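Local coordinates for Serine/threonine-protein kinase-like protein ACR4 (Arabidopsis thaliana, PDB 7A0J) that acts, through the beta-propeller ectodomain of a receptor kinase, in CLE40 peptide signalling that controls formative cell divisions in meristems, at residues His100-Arg105 with Tyr128-Asn133; Cys151-Ser154 with Ser159-Cys162; Lys177-Gln182 with Arg201-Gly206. All coordinates share one frame; numbering follows the deposited sequence.

In the fold
The three contacts come from successive repeats, 3, 4 and 5, of the extracellular beta-propeller. None shares a strand with another. Contacts 1 and 2 are buried; contact 3 is partly buried, with K179 partly exposed. Contact 2 joins adjacent strands and is made by backbone hydrogen bonds and a disulfide. Contacts 1 and 3 reach across a sheet past an intervening strand, so side chains alone carry them: sulfur over an imidazole in contact 1, aromatic and aliphatic groups in contact 3. Contacts 2 and 3 touch, with centres about 10 Å apart. Contact 1 touches neither, and its nearest atoms lie about 6 Å from those of contact 2.

Contact 1: His100-Arg105 with Tyr128-Asn133; sequences HLCGLR and YNMTRN
M130 lays its thioether sulfur over one face of the H100 imidazole. SD of M130 stands 4.2 Å from the centroid of the H100 ring and only 14° off the ring normal. This is a Met-aromatic contact of the over-the-face kind. The sulfur is offset toward the rim, on the carbon side of the ring. Its nearest ring atom is CD2 of H100, 4.0 Å from M130 SD, and CG of H100 follows at 4.2 Å. The two side chains cross obliquely.

The methionine reaches this place by being stretched out. CG lies anti to the backbone N (chi1 -156°), and the chain stays extended beyond it. The methyl group is therefore carried past the imidazole to the next side chain on the same face of strand 100-105. There CE of M130 meets SG of C102 at 3.9 Å. That SG is not a thiol: it is bonded to C125 in a disulfide that ties strand 100-105 to strand 120-127.

M130 lies in the loop joining strands 120-127 and 132-136. From this loop its side chain points toward strand 100-105, although strand 120-127 lies between strands 100-105 and 132-136 in the sheet. In the same loop, T131 OG1 is held by the carbonyl of G127. H100 turns its polar edge to the next repeat, where NE2 is hydrogen-bonded to ND2 of N150.

No hydrogen bond crosses between the two segments. As modelled, ND2 of N150 would donate to NE2 of H100, which is consistent with a neutral imidazole. Between the two segments the contact is one of dispersion and sulfur-ring packing, among a thioether, a ring and a disulfide, with NE2 of H100 satisfied by N150.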
loop_
_atom_site.group_PDB
_atom_site.type_symbol
_atom_site.label_atom_id
_atom_site.label_comp_id
_atom_site.label_asym_id
_atom_site.label_seq_id
_atom_site.Cartn_x
_atom_site.Cartn_y
_atom_site.Cartn_z
ATOM N N HIS A 100 -10.675 -1.098 5.679
ATOM C CA HIS A 100 -11.071 -2.014 4.577
ATOM C C HIS A 100 -9.834 -2.668 3.953
ATOM O O HIS A 100 -8.739 -2.079 4.025
ATOM C CB HIS A 100 -11.928 -1.272 3.535
ATOM C CG HIS A 100 -11.143 -0.664 2.421
ATOM N ND1 HIS A 100 -10.693 0.641 2.456
ATOM C CD2 HIS A 100 -10.716 -1.180 1.249
ATOM C CE1 HIS A 100 -10.028 0.904 1.349
ATOM N NE2 HIS A 100 -10.022 -0.199 0.595
ATOM N N LEU A 101 -10.033 -3.848 3.364
ATOM C CA LEU A 101 -9.029 -4.591 2.560
ATOM C C LEU A 101 -9.676 -4.991 1.230
ATOM O O LEU A 101 -10.824 -5.465 1.264
ATOM C CB LEU A 101 -8.581 -5.825 3.350
ATOM C CG LEU A 101 -7.629 -6.766 2.615
ATOM C CD1 LEU A 101 -6.283 -6.098 2.388
ATOM C CD2 LEU A 101 -7.457 -8.067 3.383
ATOM N N CYS A 102 -8.972 -4.791 0.112
ATOM C CA CYS A 102 -9.388 -5.242 -1.245
ATOM C C CYS A 102 -8.361 -6.240 -1.786
ATOM O O CYS A 102 -7.155 -6.010 -1.585
ATOM C CB CYS A 102 -9.540 -4.074 -2.211
ATOM S SG CYS A 102 -10.944 -2.998 -1.824
ATOM N N GLY A 103 -8.839 -7.306 -2.434
ATOM C CA GLY A 103 -8.007 -8.333 -3.088
ATOM C C GLY A 103 -8.326 -8.443 -4.569
ATOM O O GLY A 103 -9.519 -8.556 -4.907
ATOM N N LEU A 104 -7.300 -8.399 -5.423
ATOM C CA LEU A 104 -7.427 -8.638 -6.884
ATOM C C LEU A 104 -7.529 -10.151 -7.118
ATOM O O LEU A 104 -6.488 -10.834 -7.045
ATOM C CB LEU A 104 -6.224 -8.024 -7.608
ATOM C CG LEU A 104 -6.305 -8.016 -9.134
ATOM C CD1 LEU A 104 -7.526 -7.244 -9.613
ATOM C CD2 LEU A 104 -5.037 -7.433 -9.736
ATOM N N ARG A 105 -8.749 -10.644 -7.357
ATOM C CA ARG A 105 -9.081 -12.090 -7.490
ATOM C C ARG A 105 -8.429 -12.643 -8.763
ATOM O O ARG A 105 -8.667 -12.070 -9.837
ATOM C CB ARG A 105 -10.602 -12.274 -7.511
ATOM C CG ARG A 105 -11.077 -13.714 -7.642
ATOM C CD ARG A 105 -11.113 -14.460 -6.322
ATOM N NE ARG A 105 -11.978 -15.633 -6.398
ATOM C CZ ARG A 105 -11.643 -16.801 -6.944
ATOM N NH1 ARG A 105 -12.517 -17.796 -6.953
ATOM N NH2 ARG A 105 -10.446 -16.979 -7.478
ATOM N N TYR A 128 -15.625 -2.021 6.807
ATOM C CA TYR A 128 -16.679 -1.019 7.117
ATOM C C TYR A 128 -17.232 -0.432 5.812
ATOM O O TYR A 128 -16.493 0.299 5.121
ATOM C CB TYR A 128 -16.122 0.086 8.018
ATOM N N ASN A 129 -18.488 -0.767 5.492
ATOM C CA ASN A 129 -19.274 -0.201 4.362
ATOM C C ASN A 129 -18.556 -0.467 3.031
ATOM O O ASN A 129 -18.645 0.397 2.135
ATOM C CB ASN A 129 -19.535 1.294 4.561
ATOM N N MET A 130 -17.877 -1.613 2.905
ATOM C CA MET A 130 -17.179 -2.027 1.657
ATOM C C MET A 130 -16.862 -3.530 1.704
ATOM O O MET A 130 -15.705 -3.904 1.423
ATOM C CB MET A 130 -15.894 -1.212 1.458
ATOM C CG MET A 130 -15.435 -1.143 0.011
ATOM S SD MET A 130 -14.215 0.166 -0.272
ATOM C CE MET A 130 -13.701 -0.213 -1.947
ATOM N N THR A 131 -17.863 -4.354 2.040
ATOM C CA THR A 131 -17.841 -5.840 1.921
ATOM C C THR A 131 -18.580 -6.219 0.631
ATOM O O THR A 131 -19.741 -6.669 0.718
ATOM C CB THR A 131 -18.424 -6.508 3.173
ATOM O OG1 THR A 131 -17.744 -5.976 4.311
ATOM C CG2 THR A 131 -18.284 -8.016 3.158
ATOM N N ARG A 132 -17.917 -6.030 -0.515
ATOM C CA ARG A 132 -18.521 -6.064 -1.876
ATOM C C ARG A 132 -17.677 -6.948 -2.801
ATOM O O ARG A 132 -16.450 -7.025 -2.592
ATOM C CB ARG A 132 -18.611 -4.637 -2.424
ATOM C CG ARG A 132 -19.674 -3.776 -1.753
ATOM C CD ARG A 132 -20.931 -3.529 -2.572
ATOM N NE ARG A 132 -21.202 -4.538 -3.594
ATOM C CZ ARG A 132 -20.991 -4.390 -4.904
ATOM N NH1 ARG A 132 -21.281 -5.384 -5.730
ATOM N NH2 ARG A 132 -20.496 -3.265 -5.393
ATOM N N ASN A 133 -18.326 -7.580 -3.786
ATOM C CA ASN A 133 -17.691 -8.380 -4.868
ATOM C C ASN A 133 -17.860 -7.621 -6.191
ATOM O O ASN A 133 -18.925 -7.768 -6.823
ATOM C CB ASN A 133 -18.282 -9.791 -4.948
ATOM C CG ASN A 133 -18.150 -10.563 -3.652
ATOM O OD1 ASN A 133 -19.141 -11.031 -3.099
ATOM N ND2 ASN A 133 -16.931 -10.696 -3.155
#

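Contact 2: Cys151-Ser154 with Ser159-Cys162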
loop_
_atom_site.group_PDB
_atom_site.type_symbol
_atom_site.label_atom_id
_atom_site.label_comp_id
_atom_site.label_asym_id
_atom_site.label_seq_id
_atom_site.Cartn_x
_atom_site.Cartn_y
_atom_site.Cartn_z
ATOM N N CYS A 151 -8.114 2.292 -5.548
ATOM C CA CYS A 151 -7.740 2.569 -6.962
ATOM C C CYS A 151 -6.970 1.384 -7.548
ATOM O O CYS A 151 -6.592 0.479 -6.781
ATOM C CB CYS A 151 -6.901 3.836 -7.084
ATOM S SG CYS A 151 -7.772 5.324 -6.531
ATOM N N ALA A 152 -6.765 1.407 -8.866
ATOM C CA ALA A 152 -6.004 0.404 -9.645
ATOM C C ALA A 152 -5.686 0.981 -11.028
ATOM O O ALA A 152 -6.371 1.941 -11.443
ATOM C CB ALA A 152 -6.794 -0.876 -9.750
ATOM N N LEU A 153 -4.678 0.420 -11.701
ATOM C CA LEU A 153 -4.272 0.806 -13.077
ATOM C C LEU A 153 -4.871 -0.189 -14.072
ATOM O O LEU A 153 -4.819 -1.403 -13.798
ATOM C CB LEU A 153 -2.744 0.828 -13.175
ATOM C CG LEU A 153 -2.051 1.942 -12.394
ATOM C CD1 LEU A 153 -0.538 1.820 -12.508
ATOM C CD2 LEU A 153 -2.515 3.311 -12.870
ATOM N N SER A 154 -5.424 0.321 -15.175
ATOM C CA SER A 154 -5.894 -0.472 -16.338
ATOM C C SER A 154 -4.683 -1.130 -17.009
ATOM O O SER A 154 -3.731 -0.400 -17.346
ATOM C CB SER A 154 -6.666 0.390 -17.303
ATOM O OG SER A 154 -7.001 -0.333 -18.479
ATOM N N SER A 159 -4.350 3.549 -17.587
ATOM C CA SER A 159 -5.220 4.608 -17.010
ATOM C C SER A 159 -5.575 4.247 -15.563
ATOM O O SER A 159 -5.643 3.041 -15.255
ATOM C CB SER A 159 -6.457 4.820 -17.848
ATOM O OG SER A 159 -7.146 3.598 -18.059
ATOM N N VAL A 160 -5.781 5.257 -14.712
ATOM C CA VAL A 160 -6.128 5.083 -13.269
ATOM C C VAL A 160 -7.653 4.991 -13.137
ATOM O O VAL A 160 -8.359 5.791 -13.782
ATOM C CB VAL A 160 -5.539 6.199 -12.382
ATOM C CG1 VAL A 160 -6.199 7.551 -12.620
ATOM C CG2 VAL A 160 -5.608 5.828 -10.908
ATOM N N PHE A 161 -8.125 4.038 -12.329
ATOM C CA PHE A 161 -9.558 3.765 -12.051
ATOM C C PHE A 161 -9.737 3.576 -10.542
ATOM O O PHE A 161 -8.997 2.765 -9.952
ATOM C CB PHE A 161 -10.023 2.536 -12.838
ATOM C CG PHE A 161 -11.369 1.998 -12.428
ATOM C CD1 PHE A 161 -12.534 2.683 -12.744
ATOM C CD2 PHE A 161 -11.474 0.803 -11.734
ATOM C CE1 PHE A 161 -13.774 2.185 -12.369
ATOM C CE2 PHE A 161 -12.712 0.306 -11.361
ATOM C CZ PHE A 161 -13.859 0.999 -11.676
ATOM N N CYS A 162 -10.680 4.313 -9.945
ATOM C CA CYS A 162 -10.979 4.306 -8.488
ATOM C C CYS A 162 -12.481 4.084 -8.269
ATOM O O CYS A 162 -13.270 4.477 -9.151
ATOM C CB CYS A 162 -10.518 5.603 -7.832
ATOM S SG CYS A 162 -8.780 5.999 -8.163
#
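C151 and C162 are joined covalently, SG to SG at 2.0 Å. They form a non-hydrogen-bonded antiparallel pair, and the disulfide bridges it directly. The CA atoms of C151 and C162 are drawn to 4.0 Å. Both side chains leave the same face of the sheet as a directly opposed pair, and SG anti to the carbonyl carbon in each brings the sulfurs together. The torsion about the S-S bond is 107°.

Backbone hydrogen bonds come next. A152 and F161 form a hydrogen-bonded pair, with both of their N-H groups in use. The bond from F161 N to A152 O is 2.9 Å. The return bond, from A152 N to F161 O, is more bent, at 137°. F161 O also takes a CA-H...O contact from C151. Toward the turn, S154 N gives a nearly straight bond to S159 O, 2.7 Å long, and CA of L153 adds a further CA-H...O contact to the same oxygen.

The two strands make a beta hairpin, joined by the loop 155-159. It lies within the RCC1-type repeat, and strand 150-154 pairs on its other side with strand 139-145 of the same propeller blade.

Apolar contacts follow the faces. L153 and V160 share the disulfide's face, and CD2 of L153 comes 4.2 Å from CB of V160. The disulfide and leucine look toward I184 of strand 181-186. On the reverse face the F161 ring leads away from A152. The ring meets F136 edge-to-face and makes a cation-pi contact with K138.

Polar side chains gather at the turn. OG of S159 rests 3.3 Å from CB of S154. Both hydroxyls hydrogen-bond OD1 of D157, so D157 of the turn ties S154, at the end of its strand, to S159, just before the next.

Contact 3: Lys177-Gln182 with Arg201-Gly206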
loop_
_atom_site.group_PDB
_atom_site.type_symbol
_atom_site.label_atom_id
_atom_site.label_comp_id
_atom_site.label_asym_id
_atom_site.label_seq_id
_atom_site.Cartn_x
_atom_site.Cartn_y
_atom_site.Cartn_z
ATOM N N LYS A 177 -8.251 10.124 -18.835
ATOM C CA LYS A 177 -7.906 8.698 -19.097
ATOM C C LYS A 177 -6.641 8.625 -19.961
ATOM O O LYS A 177 -6.028 7.540 -20.011
ATOM C CB LYS A 177 -9.074 7.969 -19.771
ATOM C CG LYS A 177 -10.192 7.518 -18.836
ATOM C CD LYS A 177 -10.952 8.645 -18.150
ATOM C CE LYS A 177 -11.756 9.504 -19.103
ATOM N NZ LYS A 177 -12.257 10.733 -18.443
ATOM N N GLU A 178 -6.269 9.739 -20.601
ATOM C CA GLU A 178 -5.047 9.878 -21.439
ATOM C C GLU A 178 -3.795 9.833 -20.552
ATOM O O GLU A 178 -2.721 9.499 -21.086
ATOM C CB GLU A 178 -5.095 11.175 -22.251
ATOM C CG GLU A 178 -6.081 11.137 -23.407
ATOM C CD GLU A 178 -7.554 11.107 -23.025
ATOM O OE1 GLU A 178 -7.895 11.595 -21.928
ATOM O OE2 GLU A 178 -8.358 10.593 -23.830
ATOM N N LYS A 179 -3.922 10.159 -19.260
ATOM C CA LYS A 179 -2.808 10.125 -18.274
ATOM C C LYS A 179 -2.374 8.672 -18.047
ATOM O O LYS A 179 -3.168 7.898 -17.476
ATOM C CB LYS A 179 -3.224 10.785 -16.955
ATOM C CG LYS A 179 -3.486 12.283 -17.039
ATOM C CD LYS A 179 -2.227 13.106 -17.219
ATOM C CE LYS A 179 -2.508 14.570 -17.485
ATOM N NZ LYS A 179 -2.929 14.800 -18.888
ATOM N N LYS A 180 -1.160 8.330 -18.487
ATOM C CA LYS A 180 -0.571 6.967 -18.401
ATOM C C LYS A 180 0.363 6.907 -17.188
ATOM O O LYS A 180 1.234 7.791 -17.073
ATOM C CB LYS A 180 0.178 6.635 -19.696
ATOM C CG LYS A 180 -0.656 6.717 -20.969
ATOM C CD LYS A 180 -1.697 5.625 -21.081
ATOM C CE LYS A 180 -2.694 5.847 -22.199
ATOM N NZ LYS A 180 -3.979 6.387 -21.690
ATOM N N PHE A 181 0.185 5.898 -16.331
ATOM C CA PHE A 181 0.919 5.707 -15.053
ATOM C C PHE A 181 1.619 4.343 -15.063
ATOM O O PHE A 181 1.029 3.371 -15.572
ATOM C CB PHE A 181 -0.054 5.828 -13.878
ATOM C CG PHE A 181 -0.629 7.210 -13.688
ATOM C CD1 PHE A 181 0.164 8.251 -13.231
ATOM C CD2 PHE A 181 -1.946 7.483 -14.031
ATOM C CE1 PHE A 181 -0.362 9.525 -13.075
ATOM C CE2 PHE A 181 -2.468 8.759 -13.879
ATOM C CZ PHE A 181 -1.675 9.778 -13.402
ATOM N N GLN A 182 2.842 4.287 -14.527
ATOM C CA GLN A 182 3.609 3.027 -14.305
ATOM C C GLN A 182 3.479 2.603 -12.835
ATOM O O GLN A 182 3.658 1.401 -12.559
ATOM C CB GLN A 182 5.072 3.185 -14.734
ATOM C CG GLN A 182 5.855 4.247 -13.972
ATOM C CD GLN A 182 7.238 4.431 -14.546
ATOM O OE1 GLN A 182 7.586 5.491 -15.061
ATOM N NE2 GLN A 182 8.040 3.380 -14.478
ATOM N N ARG A 201 7.685 11.444 -13.949
ATOM C CA ARG A 201 7.330 12.598 -13.082
ATOM C C ARG A 201 6.033 12.245 -12.343
ATOM O O ARG A 201 5.197 11.531 -12.932
ATOM C CB ARG A 201 7.206 13.870 -13.927
ATOM C CG ARG A 201 7.034 15.151 -13.121
ATOM C CD ARG A 201 5.598 15.610 -12.942
ATOM N NE ARG A 201 5.463 16.520 -11.806
ATOM C CZ ARG A 201 4.383 17.247 -11.525
ATOM N NH1 ARG A 201 3.306 17.182 -12.292
ATOM N NH2 ARG A 201 4.383 18.039 -10.465
ATOM N N VAL A 202 5.881 12.711 -11.099
ATOM C CA VAL A 202 4.731 12.366 -10.211
ATOM C C VAL A 202 3.565 13.318 -10.507
ATOM O O VAL A 202 3.821 14.511 -10.742
ATOM C CB VAL A 202 5.131 12.396 -8.721
ATOM C CG1 VAL A 202 5.269 13.815 -8.183
ATOM C CG2 VAL A 202 4.161 11.596 -7.866
ATOM N N LEU A 203 2.336 12.797 -10.492
ATOM C CA LEU A 203 1.076 13.579 -10.605
ATOM C C LEU A 203 0.169 13.212 -9.426
ATOM O O LEU A 203 -0.063 12.005 -9.223
ATOM C CB LEU A 203 0.415 13.261 -11.951
ATOM C CG LEU A 203 -0.544 14.321 -12.491
ATOM C CD1 LEU A 203 0.192 15.614 -12.815
ATOM C CD2 LEU A 203 -1.273 13.807 -13.722
ATOM N N CYS A 204 -0.304 14.212 -8.673
ATOM C CA CYS A 204 -1.117 14.040 -7.437
ATOM C C CYS A 204 -2.446 14.788 -7.569
ATOM O O CYS A 204 -2.435 15.939 -8.039
ATOM C CB CYS A 204 -0.365 14.532 -6.207
ATOM S SG CYS A 204 1.216 13.687 -5.947
ATOM N N TRP A 205 -3.542 14.150 -7.147
ATOM C CA TRP A 205 -4.926 14.686 -7.228
ATOM C C TRP A 205 -5.769 14.105 -6.087
ATOM O O TRP A 205 -5.342 13.089 -5.507
ATOM C CB TRP A 205 -5.534 14.362 -8.597
ATOM C CG TRP A 205 -5.833 12.907 -8.802
ATOM C CD1 TRP A 205 -7.027 12.281 -8.597
ATOM C CD2 TRP A 205 -4.921 11.888 -9.253
ATOM N NE1 TRP A 205 -6.926 10.949 -8.893
ATOM C CE2 TRP A 205 -5.645 10.678 -9.297
ATOM C CE3 TRP A 205 -3.573 11.879 -9.633
ATOM C CZ2 TRP A 205 -5.066 9.477 -9.706
ATOM C CZ3 TRP A 205 -3.000 10.692 -10.033
ATOM C CH2 TRP A 205 -3.738 9.508 -10.068
ATOM N N GLY A 206 -6.921 14.721 -5.799
ATOM C CA GLY A 206 -7.893 14.244 -4.795
ATOM C C GLY A 206 -8.581 15.386 -4.068
ATOM O O GLY A 206 -8.452 16.541 -4.522
#
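F181 points its ring at L203 and W205 on the opposite outer strand of the sheet. Its CB starts beside L153 of the preceding repeat. CG lies anti to the carbonyl carbon (chi1 -67°), which swings the ring toward strand 202-206. Farther out, CE1 of F181 meets CB of L203 at 4.0 Å. The leucine comes to the ring edge, near the ring plane, and the two side chains cross at about a right angle. The same CE1 of F181 is 4.2 Å from CZ3 of W205. On the other branch, CE2 of F181 lies 4.1 Å from CH2 of W205. At the tip, CZ of F181 makes the closest of these approaches, 3.7 Å to CZ3 of W205.

The two aromatic groups come from opposite directions. The phenyl ring and the six-membered indole ring have centroids 5.5 Å apart, and their planes are inclined at 31°. W205 reaches the phenyl tip with CG set between its own backbone N and carbonyl carbon (chi1 70°). That turns the benzo end of the indole, with CZ3 and CH2, back toward F181.

L203 has a second partner. Its CD2 touches CD of K179 at 3.7 Å, and the lysine chain crosses it at about a right angle. Here the aliphatic part of K179 does the packing. No hydrogen bond crosses between the segments.

The sheet of repeat 5 runs 181-186, 190-195, 202-206. F181 and L203 therefore face each other across the middle strand, with L195 of that strand also touching F181. V160, from strand 160-163 of the preceding repeat, packs on both F181 and W205. C204 points the other way and is disulfide-bonded to C192 of the middle strand, while V202, two residues earlier and on the same side of the strand, packs on strand 233-238 of the next repeat.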